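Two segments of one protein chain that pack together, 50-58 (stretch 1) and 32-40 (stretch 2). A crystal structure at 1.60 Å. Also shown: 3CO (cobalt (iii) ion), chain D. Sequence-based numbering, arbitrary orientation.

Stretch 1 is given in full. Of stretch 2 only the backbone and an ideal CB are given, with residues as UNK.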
# COMPACT_ATOMS: atom_id res chain seq x y z
N ALA A 50 -2.06 -2.28 -7.74
CA ALA A 50 -1.73 -1.43 -6.59
C ALA A 50 -0.32 -1.79 -6.15
O ALA A 50 -0.02 -2.96 -5.89
CB ALA A 50 -2.72 -1.67 -5.45
N GLU A 51 0.54 -0.77 -6.07
CA GLU A 51 1.93 -0.94 -5.67
C GLU A 51 2.21 -0.11 -4.44
O GLU A 51 1.65 0.98 -4.26
CB GLU A 51 2.87 -0.46 -6.78
CG GLU A 51 2.67 -1.09 -8.16
CD GLU A 51 3.64 -0.53 -9.19
OE1 GLU A 51 3.62 -1.00 -10.35
OE2 GLU A 51 4.41 0.39 -8.85
N ALA A 52 3.10 -0.60 -3.58
CA ALA A 52 3.48 0.14 -2.39
C ALA A 52 4.89 -0.17 -1.90
O ALA A 52 5.37 -1.31 -2.00
CB ALA A 52 2.48 -0.12 -1.25
N THR A 53 5.55 0.86 -1.40
CA THR A 53 6.88 0.73 -0.84
C THR A 53 6.82 1.45 0.50
O THR A 53 6.49 2.64 0.55
CB THR A 53 7.97 1.40 -1.71
OG1 THR A 53 7.92 0.86 -3.04
CG2 THR A 53 9.35 1.14 -1.13
N LEU A 54 7.10 0.73 1.57
CA LEU A 54 7.10 1.32 2.90
C LEU A 54 8.54 1.40 3.39
O LEU A 54 9.27 0.41 3.37
CB LEU A 54 6.28 0.46 3.86
CG LEU A 54 4.89 -0.05 3.47
CD1 LEU A 54 4.19 -0.59 4.71
CD2 LEU A 54 4.07 1.06 2.84
N HIS A 55 8.94 2.58 3.82
CA HIS A 55 10.29 2.78 4.32
C HIS A 55 10.19 2.80 5.84
O HIS A 55 9.68 3.76 6.44
CB HIS A 55 10.84 4.09 3.77
CG HIS A 55 10.89 4.13 2.27
ND1 HIS A 55 12.04 3.86 1.56
CD2 HIS A 55 9.93 4.36 1.35
CE1 HIS A 55 11.78 3.92 0.27
NE2 HIS A 55 10.50 4.22 0.11
N VAL A 56 10.67 1.73 6.45
CA VAL A 56 10.63 1.57 7.90
C VAL A 56 12.05 1.62 8.46
O VAL A 56 13.02 1.67 7.71
CB VAL A 56 9.99 0.22 8.28
CG1 VAL A 56 8.59 0.11 7.67
CG2 VAL A 56 10.85 -0.93 7.80
N ASN A 57 12.17 1.61 9.78
CA ASN A 57 13.48 1.67 10.41
C ASN A 57 14.44 0.58 9.93
O ASN A 57 14.25 -0.61 10.20
CB ASN A 57 13.34 1.63 11.93
CG ASN A 57 13.03 2.99 12.52
OD1 ASN A 57 12.08 3.67 12.11
ND2 ASN A 57 13.83 3.41 13.50
N GLN A 58 15.46 1.00 9.19
CA GLN A 58 16.49 0.12 8.66
C GLN A 58 16.00 -0.93 7.66
O GLN A 58 16.62 -1.99 7.52
CB GLN A 58 17.20 -0.59 9.81
CG GLN A 58 17.80 0.36 10.83
CD GLN A 58 18.45 -0.37 11.99
OE1 GLN A 58 17.81 -1.20 12.65
NE2 GLN A 58 19.72 -0.07 12.26
N UNK A 32 4.68 0.92 14.18
CA UNK A 32 4.93 2.34 14.41
C UNK A 32 6.25 2.93 13.91
O UNK A 32 6.59 4.07 14.26
CB UNK A 32 4.85 2.59 15.92
N UNK A 33 6.99 2.19 13.09
CA UNK A 33 8.25 2.69 12.58
C UNK A 33 8.22 2.97 11.07
O UNK A 33 9.24 2.93 10.40
CB UNK A 33 9.36 1.69 12.90
N UNK A 34 7.02 3.24 10.57
CA UNK A 34 6.79 3.54 9.16
C UNK A 34 7.06 5.01 8.88
O UNK A 34 6.36 5.89 9.39
CB UNK A 34 5.36 3.18 8.76
N UNK A 35 8.08 5.29 8.07
CA UNK A 35 8.42 6.66 7.73
C UNK A 35 7.75 7.05 6.42
O UNK A 35 6.55 7.34 6.40
CB UNK A 35 9.94 6.83 7.63
N UNK A 36 8.48 7.05 5.32
CA UNK A 36 7.87 7.40 4.05
C UNK A 36 7.13 6.23 3.42
O UNK A 36 7.54 5.07 3.55
CB UNK A 36 8.94 7.92 3.08
N UNK A 37 6.03 6.53 2.76
CA UNK A 37 5.23 5.52 2.08
C UNK A 37 4.87 5.99 0.68
O UNK A 37 4.45 7.13 0.49
CB UNK A 37 3.96 5.20 2.88
N UNK A 38 5.07 5.12 -0.30
CA UNK A 38 4.71 5.44 -1.68
C UNK A 38 3.69 4.41 -2.14
O UNK A 38 3.84 3.22 -1.87
CB UNK A 38 5.94 5.45 -2.60
N UNK A 39 2.66 4.87 -2.83
CA UNK A 39 1.65 3.99 -3.35
C UNK A 39 1.40 4.40 -4.79
O UNK A 39 1.32 5.58 -5.10
CB UNK A 39 0.37 4.04 -2.51
N UNK A 40 1.30 3.41 -5.67
CA UNK A 40 1.03 3.66 -7.07
C UNK A 40 -0.14 2.78 -7.50
O UNK A 40 -0.12 1.56 -7.31
CB UNK A 40 2.27 3.40 -7.93
CO 3CO D . 14.02 4.07 1.90

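Stretch 2 runs antiparallel to stretch 1. From 37 to 40 its side chains alternate between the face of Ala 52, Leu 54 and Val 56 and the face of Glu 51 and Thr 53; 34 also lies on the first face, while 35 and 36 point sideways and interrupt the alternation.

Position 32 lies in a loop with nothing of stretch 1 within 5.5 Å of its ideal CB, so the contact sets no preference. It is Asp 32, which touches nothing in stretch 1.

At 33 CA-to-CB points toward stretch 1, and the ideal CB lies 4.9 Å from Val 56 CB. The carbonyl accepts a weak hydrogen bond from Asn 57 N (3.3 Å to O of 33), a backbone role open to many residues. Polar or aromatic side chains would suit this end of the ladder. It is His 33, its chi1 in m, with the end of the Asn 57 side chain oblique to its ring.

Position 34 shares its face with Val 56, whose CG1 is 4.6 Å from the ideal CB. With no polar side chain offered there, a branched aliphatic would suit. The residue is Ile 34, and its CG1 meets Val 56 CG1 at 4.1 Å.

At 35 the backbone N donates to His 55 O (2.7 Å), but phi/psi of -94/-102 departs from regular strand values and CA-to-CB points sideways. Small or polar residues would be reasonable. Asn 35 is found; its end comes nearer to stretch 1, ND2 reaching 3.9 Å from Val 56 C.

Position 36 accepts from His 55 N through its O (2.9 Å). Its ideal CB is 4.1 Å from His 55 CD2, on a ring whose ND1 binds cobalt at 2.0 Å. CA-to-CB points sideways with only His 55 nearby, so polar or bulky side chains running out past stretch 1 would do; His 36 is one, its end leading away.

At 37 the ideal CB stands 4.1 Å from Leu 54 CD2, inviting an aliphatic, with valine and isoleucine well suited to a strand. Val 37, chi1 in t, brings CG1 to 3.5 Å from Leu 54 CD2.

Position 38 pairs with Thr 53 through two hydrogen bonds, from N of 38 to Thr 53 O and from Thr 53 N to O of 38, both 3.0 Å. Threonine or a longer polar chain would suit this face. Gln 38 leads its end away, and its NE2 donates to the backbone O of 39 (3.1 Å).

Position 39 faces the small Ala 52, whose CB is 4.8 Å from the ideal CB, leaving room for a modest aliphatic. Val 39 fits, with CG2 4.2 Å from Ala 52 CB.

At 40 the backbone pairs with Glu 51, and Glu 51 OE2 lies 3.8 Å from the ideal CB. Lysine or arginine might answer that charge, while an aliphatic could pack along the extended chain. Ile 40 sets its CB 4.0 Å from Glu 51 CB, while its CD1 comes within 3.7 Å of Glu 51 OE2 and leaves that charge without a partner in this stretch.

Stretch 2 (32-40) DHINHVQVI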
# COMPACT_ATOMS: atom_id res chain seq x y z
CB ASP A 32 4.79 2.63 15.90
CG ASP A 32 5.78 1.85 16.74
OD1 ASP A 32 5.57 1.75 17.97
OD2 ASP A 32 6.77 1.33 16.17
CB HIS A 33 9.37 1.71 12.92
CG HIS A 33 9.52 1.46 14.38
ND1 HIS A 33 9.67 2.48 15.30
CD2 HIS A 33 9.56 0.31 15.09
CE1 HIS A 33 9.79 1.96 16.51
NE2 HIS A 33 9.73 0.65 16.41
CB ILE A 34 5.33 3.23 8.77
CG1 ILE A 34 5.04 1.74 8.93
CG2 ILE A 34 5.07 3.68 7.33
CD1 ILE A 34 3.58 1.36 8.72
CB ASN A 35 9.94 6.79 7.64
CG ASN A 35 10.63 6.37 8.93
OD1 ASN A 35 10.23 6.80 10.02
ND2 ASN A 35 11.64 5.52 8.82
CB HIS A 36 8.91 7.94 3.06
CG HIS A 36 9.14 9.41 3.17
ND1 HIS A 36 9.96 9.97 4.12
CD2 HIS A 36 8.64 10.45 2.45
CE1 HIS A 36 9.96 11.29 3.99
NE2 HIS A 36 9.17 11.60 2.98
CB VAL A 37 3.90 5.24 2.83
CG1 VAL A 37 3.04 4.27 2.03
CG2 VAL A 37 4.19 4.69 4.23
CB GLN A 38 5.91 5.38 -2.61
CG GLN A 38 5.55 5.61 -4.08
CD GLN A 38 5.07 7.03 -4.35
OE1 GLN A 38 5.72 8.00 -3.96
NE2 GLN A 38 3.93 7.16 -5.04
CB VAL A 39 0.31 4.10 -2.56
CG1 VAL A 39 -0.78 3.24 -3.24
CG2 VAL A 39 0.52 3.63 -1.13
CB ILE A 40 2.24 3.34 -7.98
CG1 ILE A 40 3.39 4.29 -7.67
CG2 ILE A 40 1.85 3.50 -9.44
CD1 ILE A 40 4.59 4.09 -8.57
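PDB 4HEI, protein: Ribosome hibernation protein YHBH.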